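RPA0582 (Rhodopseudomonas palustris, PDB 3HHL) is of unknown function but, as a DUF1330 member of the dimeric alpha/beta-barrel clan, forms a two-chain assembly of ferredoxin-like alpha-beta folds. Local coordinates at residues G4-T9 against A119-S124; V31-R36 against W87-I92; G59-R64 against V102-D107. One frame throughout, in Å; residues are numbered along the deposited sequence.

Contact 1. Residues G4-T9 against A119-S124; sequences GHIDPT and AAVEDS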
ATOM      1  N   GLY C   4      17.319   0.838   3.034  1.00 61.78           N
ATOM      2  CA  GLY C   4      16.023   1.105   2.510  1.00 58.18           C
ATOM      3  C   GLY C   4      15.973   2.443   1.839  1.00 54.72           C
ATOM      4  O   GLY C   4      16.936   3.189   1.791  1.00 53.78           O
ATOM      5  N   HIS C   5      14.797   2.735   1.338  1.00 51.24           N
ATOM      6  CA  HIS C   5      14.528   3.975   0.710  1.00 48.26           C
ATOM      7  C   HIS C   5      13.906   4.848   1.744  1.00 46.07           C
ATOM      8  O   HIS C   5      12.877   4.527   2.296  1.00 45.29           O
ATOM      9  CB  HIS C   5      13.577   3.728  -0.452  1.00 48.19           C
ATOM     10  CG  HIS C   5      14.143   2.822  -1.499  1.00 45.77           C
ATOM     11  ND1 HIS C   5      14.119   1.449  -1.377  1.00 42.84           N
ATOM     12  CD2 HIS C   5      14.754   3.093  -2.681  1.00 42.94           C
ATOM     13  CE1 HIS C   5      14.688   0.910  -2.443  1.00 43.23           C
ATOM     14  NE2 HIS C   5      15.087   1.885  -3.246  1.00 42.23           N
ATOM     15  N   ILE C   6      14.542   5.969   1.988  1.00 44.57           N
ATOM     16  CA  ILE C   6      14.115   6.903   3.015  1.00 43.59           C
ATOM     17  C   ILE C   6      13.623   8.204   2.390  1.00 42.93           C
ATOM     18  O   ILE C   6      12.618   8.747   2.794  1.00 42.76           O
ATOM     19  CB  ILE C   6      15.288   7.187   3.936  1.00 43.29           C
ATOM     20  CG1 ILE C   6      15.696   5.892   4.647  1.00 43.40           C
ATOM     21  CG2 ILE C   6      14.989   8.353   4.899  1.00 41.89           C
ATOM     22  CD1 ILE C   6      17.167   5.945   5.229  1.00 44.57           C
ATOM     23  N   ASP C   7      14.348   8.710   1.411  1.00 42.56           N
ATOM     24  CA  ASP C   7      14.026   9.996   0.808  1.00 42.64           C
ATOM     25  C   ASP C   7      13.824   9.869  -0.683  1.00 41.32           C
ATOM     26  O   ASP C   7      14.278   8.935  -1.304  1.00 40.51           O
ATOM     27  CB  ASP C   7      15.158  11.004   1.056  1.00 43.69           C
ATOM     28  CG  ASP C   7      15.245  11.474   2.522  1.00 45.62           C
ATOM     29  OD1 ASP C   7      14.223  11.897   3.154  1.00 47.78           O
ATOM     30  OD2 ASP C   7      16.388  11.434   3.010  1.00 49.14           O
ATOM     31  N   PRO C   8      13.103  10.819  -1.269  1.00 40.57           N
ATOM     32  CA  PRO C   8      12.958  10.857  -2.720  1.00 39.63           C
ATOM     33  C   PRO C   8      14.225  11.397  -3.342  1.00 38.25           C
ATOM     34  O   PRO C   8      14.904  12.163  -2.695  1.00 38.22           O
ATOM     35  CB  PRO C   8      11.824  11.834  -2.919  1.00 39.45           C
ATOM     36  CG  PRO C   8      11.927  12.717  -1.742  1.00 40.44           C
ATOM     37  CD  PRO C   8      12.288  11.841  -0.612  1.00 40.33           C
ATOM     38  N   THR C   9      14.527  10.979  -4.562  1.00 36.85           N
ATOM     39  CA  THR C   9      15.635  11.522  -5.315  1.00 36.47           C
ATOM     40  C   THR C   9      15.217  12.849  -6.034  1.00 36.88           C
ATOM     41  O   THR C   9      14.031  13.127  -6.251  1.00 35.38           O
ATOM     42  CB  THR C   9      16.134  10.521  -6.390  1.00 36.65           C
ATOM     43  OG1 THR C   9      15.133  10.406  -7.411  1.00 38.31           O
ATOM     44  CG2 THR C   9      16.443   9.140  -5.822  1.00 32.78           C
ATOM     45  N   ALA C 119      15.869  10.214  10.499  1.00 37.37           N
ATOM     46  CA  ALA C 119      16.467   9.416  11.570  1.00 36.63           C
ATOM     47  C   ALA C 119      15.659   8.167  11.893  1.00 36.49           C
ATOM     48  O   ALA C 119      16.241   7.161  12.326  1.00 37.12           O
ATOM     49  CB  ALA C 119      16.637  10.272  12.819  1.00 36.36           C
ATOM     50  N   ALA C 120      14.333   8.229  11.695  1.00 35.79           N
ATOM     51  CA  ALA C 120      13.422   7.165  12.142  1.00 35.41           C
ATOM     52  C   ALA C 120      13.352   6.000  11.172  1.00 35.86           C
ATOM     53  O   ALA C 120      13.227   4.840  11.599  1.00 35.25           O
ATOM     54  CB  ALA C 120      12.017   7.704  12.352  1.00 34.95           C
ATOM     55  N   VAL C 121      13.377   6.312   9.870  1.00 36.13           N
ATOM     56  CA  VAL C 121      12.887   5.358   8.888  1.00 35.74           C
ATOM     57  C   VAL C 121      14.002   4.432   8.414  1.00 36.62           C
ATOM     58  O   VAL C 121      15.057   4.877   7.981  1.00 37.29           O
ATOM     59  CB  VAL C 121      12.196   6.069   7.715  1.00 35.55           C
ATOM     60  CG1 VAL C 121      11.836   5.072   6.611  1.00 32.36           C
ATOM     61  CG2 VAL C 121      10.968   6.826   8.218  1.00 33.39           C
ATOM     62  N   GLU C 122      13.757   3.137   8.511  1.00 36.67           N
ATOM     63  CA  GLU C 122      14.676   2.146   8.003  1.00 37.34           C
ATOM     64  C   GLU C 122      14.465   1.876   6.520  1.00 36.98           C
ATOM     65  O   GLU C 122      15.433   1.652   5.776  1.00 38.02           O
ATOM     66  CB  GLU C 122      14.498   0.847   8.779  1.00 38.21           C
ATOM     67  CG  GLU C 122      15.655  -0.136   8.660  1.00 40.48           C
ATOM     68  CD  GLU C 122      15.400  -1.389   9.486  1.00 45.12           C
ATOM     69  OE1 GLU C 122      15.964  -1.455  10.622  1.00 45.81           O
ATOM     70  OE2 GLU C 122      14.606  -2.257   9.002  1.00 46.95           O
ATOM     71  N   ASP C 123      13.206   1.876   6.102  1.00 36.43           N
ATOM     72  CA  ASP C 123      12.804   1.652   4.701  1.00 35.86           C
ATOM     73  C   ASP C 123      11.372   2.096   4.601  1.00 35.03           C
ATOM     74  O   ASP C 123      10.652   2.040   5.583  1.00 34.82           O
ATOM     75  CB  ASP C 123      12.881   0.166   4.392  1.00 35.87           C
ATOM     76  CG  ASP C 123      12.725  -0.182   2.905  1.00 37.22           C
ATOM     77  OD1 ASP C 123      12.909   0.664   1.983  1.00 34.13           O
ATOM     78  OD2 ASP C 123      12.439  -1.391   2.676  1.00 39.76           O
ATOM     79  N   SER C 124      10.966   2.559   3.429  1.00 34.87           N
ATOM     80  CA  SER C 124       9.599   3.060   3.231  1.00 34.67           C
ATOM     81  C   SER C 124       9.225   3.079   1.782  1.00 34.20           C
ATOM     82  O   SER C 124      10.082   3.005   0.923  1.00 34.28           O
ATOM     83  CB  SER C 124       9.452   4.489   3.738  1.00 34.48           C
ATOM     84  OG  SER C 124      10.384   5.343   3.083  1.00 35.55           O
TER
HETATM   85  O   HOH W   1      18.591   2.051   5.689  1.00 51.51           O
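The oddest feature here is an irregular N-terminal segment held beside a bulged strand by two successive side chains, with a glycine where the backbones meet: the CA atoms of G4 and D123 stand 3.9 Å apart. The glycine permits this approach, since a beta carbon on G4 would point into the other segment and collide with E122 O and D123 CB. D123, its CG anti to the backbone N, carries OD1 to the amide of H5, which it accepts at 2.9 Å from N in a nearly straight bond (164°). The amide arrives from above the carboxylate plane, while the H5 imidazole runs alongside, its plane 33° from the carboxylate, so that OD1 also sits at the ring edge, 3.7 Å from ND1. OD1 has a second partner in R125, with which it forms a salt bridge. An alanine here, lacking OD1, would remove the acceptor of the H5 amide and one counter-charge of R125, and would probably loosen the N-terminal segment.

The next residue works in the reverse sense. S124 OG, placed between its own backbone N and carbonyl carbon, donates to H5 O at 2.7 Å in the carbonyl plane, and R117 binds the same hydroxyl. The two backbones are also joined by a water that accepts from G4 N and donates to E122 O, each bond 3.2 Å long. Beyond these polar links, I6 brings CG1 to 3.5 Å from V121 O and lightly touches the V121 side chain. E122 and D123 both face R32 and so form a classic beta bulge on strand 121-128, the outermost of the four antiparallel strands within this chain, in a ferredoxin-like fold.

Contact 2. Residues V31-R36 against W87-I92; sequences VRLRPR and WDHVFI
A classic beta bulge opens this junction of strands 25-33 and 89-95, central neighbours in the antiparallel sheet: D88 and H89 together face the single residue V31. The carbonyl of V31 therefore serves two amides, accepting D88 N at 2.7 Å and H89 N at 3.1 Å, both in its plane. V31 and H89 form an antiparallel hydrogen-bonded pair, closed in the other direction by V31 N to H89 O (2.9 Å, 162°). Their side chains lie on the same face of the sheet, CB to CB, where Y51 of helix 47-64 packs on V31 and its ring meets that of H89.

The side chain of the bulge residue D88 carries the pairing on to L33. With CG anti to the carbonyl carbon, it swings OD2 to L33 N and accepts the amide at 2.6 Å along a straight path (166°), using the anti lone pair, the one directed away from the other oxygen. L33 crosses this carboxylate obliquely and extends CD1 to 3.9 Å from H89 NE2. W87 comes in on the face opposite the V31 and H89 side chains, where R32 CB also lies, turning its indole edge to the V31-R32 peptide: CE3 comes within 3.5 Å of R32 N, and R32 CB rests against the same corner at 3.7 Å from CE3.

The extended R32 chain leads its guanidinium away, to a salt bridge with E122 and a hydrogen bond to D84 O, its plane steeply tilted to the D88 carboxylate. R32 NE stays 5.8 Å from D88 OD2, so no direct ion pair forms. The D88 carboxylate thus acts as a substitute backbone acceptor, and the straight amide bond together with the nearby positive charge would probably favour its ionised form.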
ATOM      1  N   VAL C  31       5.655   2.523   6.026  1.00 35.63           N
ATOM      2  CA  VAL C  31       6.862   2.924   6.751  1.00 36.16           C
ATOM      3  C   VAL C  31       7.391   1.851   7.695  1.00 36.67           C
ATOM      4  O   VAL C  31       6.640   1.330   8.545  1.00 37.29           O
ATOM      5  CB  VAL C  31       6.644   4.194   7.597  1.00 36.47           C
ATOM      6  CG1 VAL C  31       7.981   4.624   8.185  1.00 35.48           C
ATOM      7  CG2 VAL C  31       5.992   5.302   6.770  1.00 35.74           C
ATOM      8  N   ARG C  32       8.674   1.532   7.562  0.50 36.42           N
ATOM      9  CA  ARG C  32       9.305   0.595   8.459  0.50 36.90           C
ATOM     10  C   ARG C  32      10.330   1.334   9.299  0.50 36.88           C
ATOM     11  O   ARG C  32      11.263   1.915   8.759  0.50 37.18           O
ATOM     12  CB  ARG C  32       9.972  -0.525   7.680  0.50 37.25           C
ATOM     13  CG  ARG C  32      10.510  -1.640   8.571  0.50 37.91           C
ATOM     14  CD  ARG C  32      10.999  -2.815   7.736  0.50 39.67           C
ATOM     15  NE  ARG C  32      11.865  -3.724   8.482  0.50 40.52           N
ATOM     16  CZ  ARG C  32      12.082  -4.986   8.137  0.50 40.30           C
ATOM     17  NH1 ARG C  32      11.473  -5.499   7.073  0.50 40.57           N
ATOM     18  NH2 ARG C  32      12.891  -5.732   8.864  0.50 39.18           N
ATOM     19  N   LEU C  33      10.151   1.307  10.615  1.00 36.59           N
ATOM     20  CA  LEU C  33      10.976   2.083  11.515  1.00 36.81           C
ATOM     21  C   LEU C  33      12.223   1.344  12.007  1.00 37.29           C
ATOM     22  O   LEU C  33      12.214   0.133  12.199  1.00 36.78           O
ATOM     23  CB  LEU C  33      10.141   2.514  12.715  1.00 36.99           C
ATOM     24  CG  LEU C  33       8.958   3.467  12.452  1.00 36.16           C
ATOM     25  CD1 LEU C  33       8.160   3.644  13.727  1.00 32.31           C
ATOM     26  CD2 LEU C  33       9.449   4.788  11.912  1.00 33.95           C
ATOM     27  N   ARG C  34      13.295   2.099  12.236  1.00 38.03           N
ATOM     28  CA  ARG C  34      14.476   1.563  12.907  1.00 38.65           C
ATOM     29  C   ARG C  34      14.171   1.272  14.358  1.00 38.80           C
ATOM     30  O   ARG C  34      13.447   2.030  15.007  1.00 39.26           O
ATOM     31  CB  ARG C  34      15.603   2.569  12.915  1.00 38.83           C
ATOM     32  CG  ARG C  34      16.263   2.803  11.617  1.00 39.72           C
ATOM     33  CD  ARG C  34      17.372   3.833  11.775  1.00 42.29           C
ATOM     34  NE  ARG C  34      17.718   4.334  10.458  1.00 44.91           N
ATOM     35  CZ  ARG C  34      18.503   3.697   9.594  1.00 44.96           C
ATOM     36  NH1 ARG C  34      19.070   2.536   9.934  1.00 44.57           N
ATOM     37  NH2 ARG C  34      18.718   4.230   8.387  1.00 43.72           N
ATOM     38  N   PRO C  35      14.725   0.189  14.886  1.00 39.30           N
ATOM     39  CA  PRO C  35      14.664  -0.015  16.342  1.00 39.94           C
ATOM     40  C   PRO C  35      15.286   1.174  17.047  1.00 40.27           C
ATOM     41  O   PRO C  35      14.647   1.787  17.916  1.00 40.32           O
ATOM     42  CB  PRO C  35      15.516  -1.267  16.574  1.00 39.41           C
ATOM     43  CG  PRO C  35      15.529  -1.972  15.275  1.00 39.82           C
ATOM     44  CD  PRO C  35      15.283  -0.962  14.173  1.00 39.45           C
ATOM     45  N   ARG C  36      16.516   1.508  16.643  1.00 40.29           N
ATOM     46  CA  ARG C  36      17.219   2.673  17.194  1.00 40.40           C
ATOM     47  C   ARG C  36      17.306   3.780  16.119  1.00 40.00           C
ATOM     48  O   ARG C  36      17.738   3.529  14.996  1.00 39.48           O
ATOM     49  CB  ARG C  36      18.608   2.276  17.776  1.00 39.87           C
ATOM     50  N   TRP C  87       5.610  -3.532   7.809  1.00 41.94           N
ATOM     51  CA  TRP C  87       5.512  -2.099   7.903  1.00 40.13           C
ATOM     52  C   TRP C  87       4.934  -1.764   9.262  1.00 39.54           C
ATOM     53  O   TRP C  87       4.063  -2.470   9.747  1.00 39.34           O
ATOM     54  CB  TRP C  87       4.623  -1.578   6.800  1.00 39.61           C
ATOM     55  CG  TRP C  87       5.089  -1.971   5.454  1.00 37.36           C
ATOM     56  CD1 TRP C  87       4.476  -2.813   4.587  1.00 36.68           C
ATOM     57  CD2 TRP C  87       6.256  -1.521   4.805  1.00 34.37           C
ATOM     58  NE1 TRP C  87       5.194  -2.923   3.430  1.00 33.70           N
ATOM     59  CE2 TRP C  87       6.291  -2.129   3.537  1.00 33.33           C
ATOM     60  CE3 TRP C  87       7.273  -0.653   5.163  1.00 33.90           C
ATOM     61  CZ2 TRP C  87       7.320  -1.933   2.649  1.00 33.41           C
ATOM     62  CZ3 TRP C  87       8.295  -0.450   4.282  1.00 33.41           C
ATOM     63  CH2 TRP C  87       8.327  -1.096   3.038  1.00 32.95           C
ATOM     64  N   ASP C  88       5.464  -0.713   9.879  1.00 38.70           N
ATOM     65  CA  ASP C  88       5.054  -0.276  11.204  1.00 37.70           C
ATOM     66  C   ASP C  88       3.928   0.741  11.092  1.00 36.99           C
ATOM     67  O   ASP C  88       3.065   0.783  11.941  1.00 36.63           O
ATOM     68  CB  ASP C  88       6.247   0.354  11.933  1.00 37.89           C
ATOM     69  CG  ASP C  88       7.362  -0.636  12.197  1.00 39.27           C
ATOM     70  OD1 ASP C  88       7.075  -1.688  12.784  1.00 41.44           O
ATOM     71  OD2 ASP C  88       8.530  -0.364  11.838  1.00 41.44           O
ATOM     72  N   HIS C  89       3.951   1.571  10.048  1.00 35.89           N
ATOM     73  CA  HIS C  89       2.894   2.528   9.823  1.00 35.51           C
ATOM     74  C   HIS C  89       2.397   2.388   8.397  1.00 34.50           C
ATOM     75  O   HIS C  89       3.198   2.305   7.472  1.00 34.23           O
ATOM     76  CB  HIS C  89       3.405   3.931  10.020  1.00 35.76           C
ATOM     77  CG  HIS C  89       3.726   4.246  11.433  1.00 39.85           C
ATOM     78  ND1 HIS C  89       2.966   3.784  12.488  1.00 45.43           N
ATOM     79  CD2 HIS C  89       4.721   4.982  11.982  1.00 43.23           C
ATOM     80  CE1 HIS C  89       3.481   4.217  13.627  1.00 43.76           C
ATOM     81  NE2 HIS C  89       4.552   4.937  13.347  1.00 44.35           N
ATOM     82  N   VAL C  90       1.079   2.358   8.225  1.00 32.82           N
ATOM     83  CA  VAL C  90       0.498   2.275   6.907  1.00 32.03           C
ATOM     84  C   VAL C  90      -0.701   3.213   6.871  1.00 31.36           C
ATOM     85  O   VAL C  90      -1.635   3.026   7.604  1.00 31.60           O
ATOM     86  CB  VAL C  90       0.087   0.828   6.552  1.00 31.58           C
ATOM     87  CG1 VAL C  90      -0.446   0.760   5.142  1.00 30.87           C
ATOM     88  CG2 VAL C  90       1.237  -0.080   6.673  1.00 29.47           C
ATOM     89  N   PHE C  91      -0.647   4.224   6.014  1.00 31.27           N
ATOM     90  CA  PHE C  91      -1.713   5.238   5.901  1.00 31.01           C
ATOM     91  C   PHE C  91      -1.699   5.911   4.533  1.00 31.00           C
ATOM     92  O   PHE C  91      -0.685   5.839   3.773  1.00 30.24           O
ATOM     93  CB  PHE C  91      -1.597   6.339   6.985  1.00 30.25           C
ATOM     94  CG  PHE C  91      -0.311   7.075   6.951  1.00 29.42           C
ATOM     95  CD1 PHE C  91       0.808   6.541   7.531  1.00 30.33           C
ATOM     96  CD2 PHE C  91      -0.208   8.296   6.301  1.00 31.85           C
ATOM     97  CE1 PHE C  91       2.042   7.253   7.500  1.00 33.13           C
ATOM     98  CE2 PHE C  91       1.007   9.007   6.227  1.00 31.06           C
ATOM     99  CZ  PHE C  91       2.133   8.487   6.836  1.00 33.22           C
ATOM    100  N   ILE C  92      -2.817   6.599   4.277  1.00 31.00           N
ATOM    101  CA  ILE C  92      -2.994   7.417   3.093  1.00 31.29           C
ATOM    102  C   ILE C  92      -3.270   8.827   3.529  1.00 31.89           C
ATOM    103  O   ILE C  92      -4.190   9.056   4.327  1.00 33.37           O
ATOM    104  CB  ILE C  92      -4.155   6.913   2.195  1.00 31.03           C
ATOM    105  CG1 ILE C  92      -3.840   5.480   1.663  1.00 29.93           C
ATOM    106  CG2 ILE C  92      -4.410   7.906   1.081  1.00 28.31           C
ATOM    107  CD1 ILE C  92      -5.097   4.771   1.019  1.00 25.13           C
TER

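Contact 3. Residues G59-R64 against V102-D107; sequences GPVSER and VEMIRD. Unlike the reference sequence in segment 59-64: S62 (reference Phe).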
ATOM      1  N   GLY C  59       2.750  17.949  11.565  1.00 42.00           N
ATOM      2  CA  GLY C  59       1.290  18.049  11.591  1.00 42.16           C
ATOM      3  C   GLY C  59       0.706  19.415  11.276  1.00 41.78           C
ATOM      4  O   GLY C  59      -0.121  19.541  10.396  1.00 42.25           O
ATOM      5  N   PRO C  60       1.137  20.451  11.986  1.00 41.67           N
ATOM      6  CA  PRO C  60       0.505  21.745  11.721  1.00 41.44           C
ATOM      7  C   PRO C  60       0.731  22.250  10.320  1.00 40.74           C
ATOM      8  O   PRO C  60      -0.114  22.947   9.790  1.00 41.26           O
ATOM      9  CB  PRO C  60       1.170  22.686  12.730  1.00 41.32           C
ATOM     10  CG  PRO C  60       1.672  21.764  13.825  1.00 41.69           C
ATOM     11  CD  PRO C  60       2.046  20.491  13.143  1.00 41.81           C
ATOM     12  N   VAL C  61       1.862  21.912   9.730  1.00 40.14           N
ATOM     13  CA  VAL C  61       2.186  22.432   8.415  1.00 39.66           C
ATOM     14  C   VAL C  61       1.298  21.745   7.413  1.00 40.09           C
ATOM     15  O   VAL C  61       0.683  22.364   6.548  1.00 40.65           O
ATOM     16  CB  VAL C  61       3.655  22.213   8.023  1.00 39.01           C
ATOM     17  CG1 VAL C  61       3.933  22.847   6.648  1.00 37.25           C
ATOM     18  CG2 VAL C  61       4.546  22.804   9.071  1.00 37.76           C
ATOM     19  N   SER C  62       1.226  20.442   7.538  1.00 40.62           N
ATOM     20  CA  SER C  62       0.332  19.665   6.705  1.00 40.91           C
ATOM     21  C   SER C  62      -1.110  20.173   6.756  1.00 40.37           C
ATOM     22  O   SER C  62      -1.759  20.342   5.713  1.00 39.13           O
ATOM     23  CB  SER C  62       0.345  18.228   7.168  1.00 40.80           C
ATOM     24  OG  SER C  62      -0.346  17.460   6.209  1.00 43.03           O
ATOM     25  N   GLU C  63      -1.574  20.401   7.978  1.00 40.26           N
ATOM     26  CA  GLU C  63      -2.953  20.734   8.233  1.00 41.79           C
ATOM     27  C   GLU C  63      -3.306  22.064   7.607  1.00 40.55           C
ATOM     28  O   GLU C  63      -4.356  22.224   7.016  1.00 39.58           O
ATOM     29  CB  GLU C  63      -3.170  20.794   9.737  1.00 43.33           C
ATOM     30  CG  GLU C  63      -4.616  21.015  10.242  1.00 48.55           C
ATOM     31  CD  GLU C  63      -4.789  20.403  11.659  1.00 57.66           C
ATOM     32  OE1 GLU C  63      -4.389  19.207  11.865  1.00 62.88           O
ATOM     33  OE2 GLU C  63      -5.283  21.113  12.576  1.00 61.47           O
ATOM     34  N   ARG C  64      -2.386  23.002   7.736  1.00 39.58           N
ATOM     35  CA  ARG C  64      -2.555  24.353   7.260  1.00 39.15           C
ATOM     36  C   ARG C  64      -2.736  24.385   5.760  1.00 37.82           C
ATOM     37  O   ARG C  64      -3.408  25.240   5.247  1.00 38.11           O
ATOM     38  CB  ARG C  64      -1.292  25.121   7.632  1.00 39.84           C
ATOM     39  CG  ARG C  64      -1.382  26.623   7.674  1.00 42.30           C
ATOM     40  CD  ARG C  64       0.044  27.247   7.722  1.00 45.38           C
ATOM     41  NE  ARG C  64       0.798  26.776   8.880  1.00 48.36           N
ATOM     42  CZ  ARG C  64       2.099  26.504   8.894  1.00 51.26           C
ATOM     43  NH1 ARG C  64       2.849  26.641   7.813  1.00 52.11           N
ATOM     44  NH2 ARG C  64       2.658  26.083  10.016  1.00 53.39           N
ATOM     45  N   VAL C 102       4.025  20.348  -2.326  1.00 32.21           N
ATOM     46  CA  VAL C 102       5.328  20.976  -2.524  1.00 32.55           C
ATOM     47  C   VAL C 102       5.538  22.098  -1.480  1.00 33.26           C
ATOM     48  O   VAL C 102       6.630  22.245  -0.881  1.00 34.04           O
ATOM     49  CB  VAL C 102       5.488  21.468  -3.980  1.00 32.44           C
ATOM     50  CG1 VAL C 102       6.687  22.374  -4.143  1.00 31.10           C
ATOM     51  CG2 VAL C 102       5.585  20.293  -4.909  1.00 31.68           C
ATOM     52  N   GLU C 103       4.485  22.845  -1.203  1.00 33.12           N
ATOM     53  CA  GLU C 103       4.611  23.941  -0.281  1.00 33.64           C
ATOM     54  C   GLU C 103       4.985  23.399   1.098  1.00 34.11           C
ATOM     55  O   GLU C 103       5.805  23.982   1.801  1.00 33.60           O
ATOM     56  CB  GLU C 103       3.326  24.782  -0.245  1.00 33.61           C
ATOM     57  CG  GLU C 103       3.150  25.691  -1.456  1.00 34.25           C
ATOM     58  CD  GLU C 103       4.322  26.620  -1.668  1.00 36.99           C
ATOM     59  OE1 GLU C 103       4.862  27.132  -0.657  1.00 38.41           O
ATOM     60  OE2 GLU C 103       4.690  26.849  -2.842  1.00 37.42           O
HETATM   61  N   MSE C 104       4.394  22.273   1.470  1.00 34.64           N
HETATM   62  CA  MSE C 104       4.697  21.641   2.750  1.00 35.63           C
HETATM   63  C   MSE C 104       6.161  21.223   2.813  1.00 35.85           C
HETATM   64  O   MSE C 104       6.861  21.404   3.819  1.00 35.09           O
HETATM   65  CB  MSE C 104       3.832  20.394   2.954  1.00 36.06           C
HETATM   66  CG  MSE C 104       4.310  19.469   4.079  1.00 37.18           C
HETATM   67 SE   MSE C 104       3.097  18.013   4.473  1.00 41.78          SE
HETATM   68  CE  MSE C 104       3.779  16.786   3.115  1.00 38.22           C
ATOM     69  N   ILE C 105       6.607  20.630   1.725  1.00 35.88           N
ATOM     70  CA  ILE C 105       7.965  20.146   1.651  1.00 36.38           C
ATOM     71  C   ILE C 105       8.954  21.306   1.711  1.00 36.17           C
ATOM     72  O   ILE C 105      10.088  21.134   2.157  1.00 36.18           O
ATOM     73  CB  ILE C 105       8.130  19.283   0.375  1.00 36.93           C
ATOM     74  CG1 ILE C 105       7.851  17.849   0.764  1.00 39.66           C
ATOM     75  CG2 ILE C 105       9.517  19.420  -0.299  1.00 33.95           C
ATOM     76  CD1 ILE C 105       8.373  16.875  -0.307  1.00 47.46           C
ATOM     77  N   ARG C 106       8.533  22.482   1.268  1.00 35.61           N
ATOM     78  CA  ARG C 106       9.425  23.631   1.289  1.00 35.39           C
ATOM     79  C   ARG C 106       9.380  24.422   2.556  1.00 34.65           C
ATOM     80  O   ARG C 106      10.261  25.228   2.797  1.00 35.09           O
ATOM     81  CB  ARG C 106       9.117  24.552   0.128  1.00 35.74           C
ATOM     82  CG  ARG C 106       9.416  23.926  -1.216  1.00 36.93           C
ATOM     83  CD  ARG C 106       9.015  24.901  -2.270  1.00 38.67           C
ATOM     84  NE  ARG C 106       9.330  24.485  -3.631  1.00 39.94           N
ATOM     85  CZ  ARG C 106       9.016  25.222  -4.686  1.00 42.52           C
ATOM     86  NH1 ARG C 106       8.390  26.391  -4.518  1.00 42.03           N
ATOM     87  NH2 ARG C 106       9.294  24.789  -5.905  1.00 45.51           N
ATOM     88  N   ASP C 107       8.373  24.186   3.373  1.00 34.69           N
ATOM     89  CA  ASP C 107       8.179  24.975   4.566  1.00 35.48           C
ATOM     90  C   ASP C 107       9.330  24.761   5.580  1.00 35.98           C
ATOM     91  O   ASP C 107       9.689  23.629   5.878  1.00 35.66           O
ATOM     92  CB  ASP C 107       6.848  24.639   5.215  1.00 35.49           C
ATOM     93  CG  ASP C 107       6.556  25.508   6.384  1.00 36.06           C
ATOM     94  OD1 ASP C 107       5.649  26.347   6.315  1.00 35.44           O
ATOM     95  OD2 ASP C 107       7.249  25.361   7.392  1.00 40.77           O
TER
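D107 OD2 holds two hydrogen bonds, both weak, from the backbone amides of V109 and Y110; they make D107 the N-cap of helix 108-113. The other oxygen, OD1, is gripped across the contact by one bond, a salt bridge from R64 NH1 at 3.2 Å with a bent donor angle of 137°. OD1 lies in the guanidinium plane, at its edge, but the donor meets it from above the carboxylate plane; the two side chains cross at about a right angle, with their planes 47° apart. A bend at chi3 (-58°) turns the R64 tip this way, and V61 CA lies on one side of the guanidinium, displaced toward its border. The capped helix end and R64 would both be likely to stabilise the negative charge.

Beside this pair the contacts are van der Waals packing. V61 and D107 meet tip to tip, with V61 CG1 3.7 Å from D107 CB, while the same methyl stands 4.3 Å from M104 CG. M104, a selenomethionine bent at chi3, reaches back to S62, its SE 3.9 Å from S62 CB and equally near S62 OG.

The contact thus joins the C-terminal turns of helices 47-64 and 98-106. V61 and M104 also rest on helix 108-113, through V109 and Y110 respectively, and S62 and M104 share Y95 of strand 89-95.

In the fold
Along the chain contact 1 joins the outermost pair, 4-9 and 119-124, and encloses the other two, whose own segments alternate. Contacts 1 and 2, centres about 10 Å apart, touch along neighbouring strands 121-128 and 25-33 and just beyond their ends; D123 O probably accepts a hydrogen bond from R32 N, and A120 O one from R34 N. Contact 3 belongs to the helical layer, its centre about 19 Å from that of contact 1 and 21 Å from that of contact 2. Strand 25-33 leads to helix 47-64 and strand 89-95 to helix 98-106, so contacts 2 and 3 unite two beta-alpha units whose helices pack on one side of the antiparallel sheet, as in a ferredoxin-like fold.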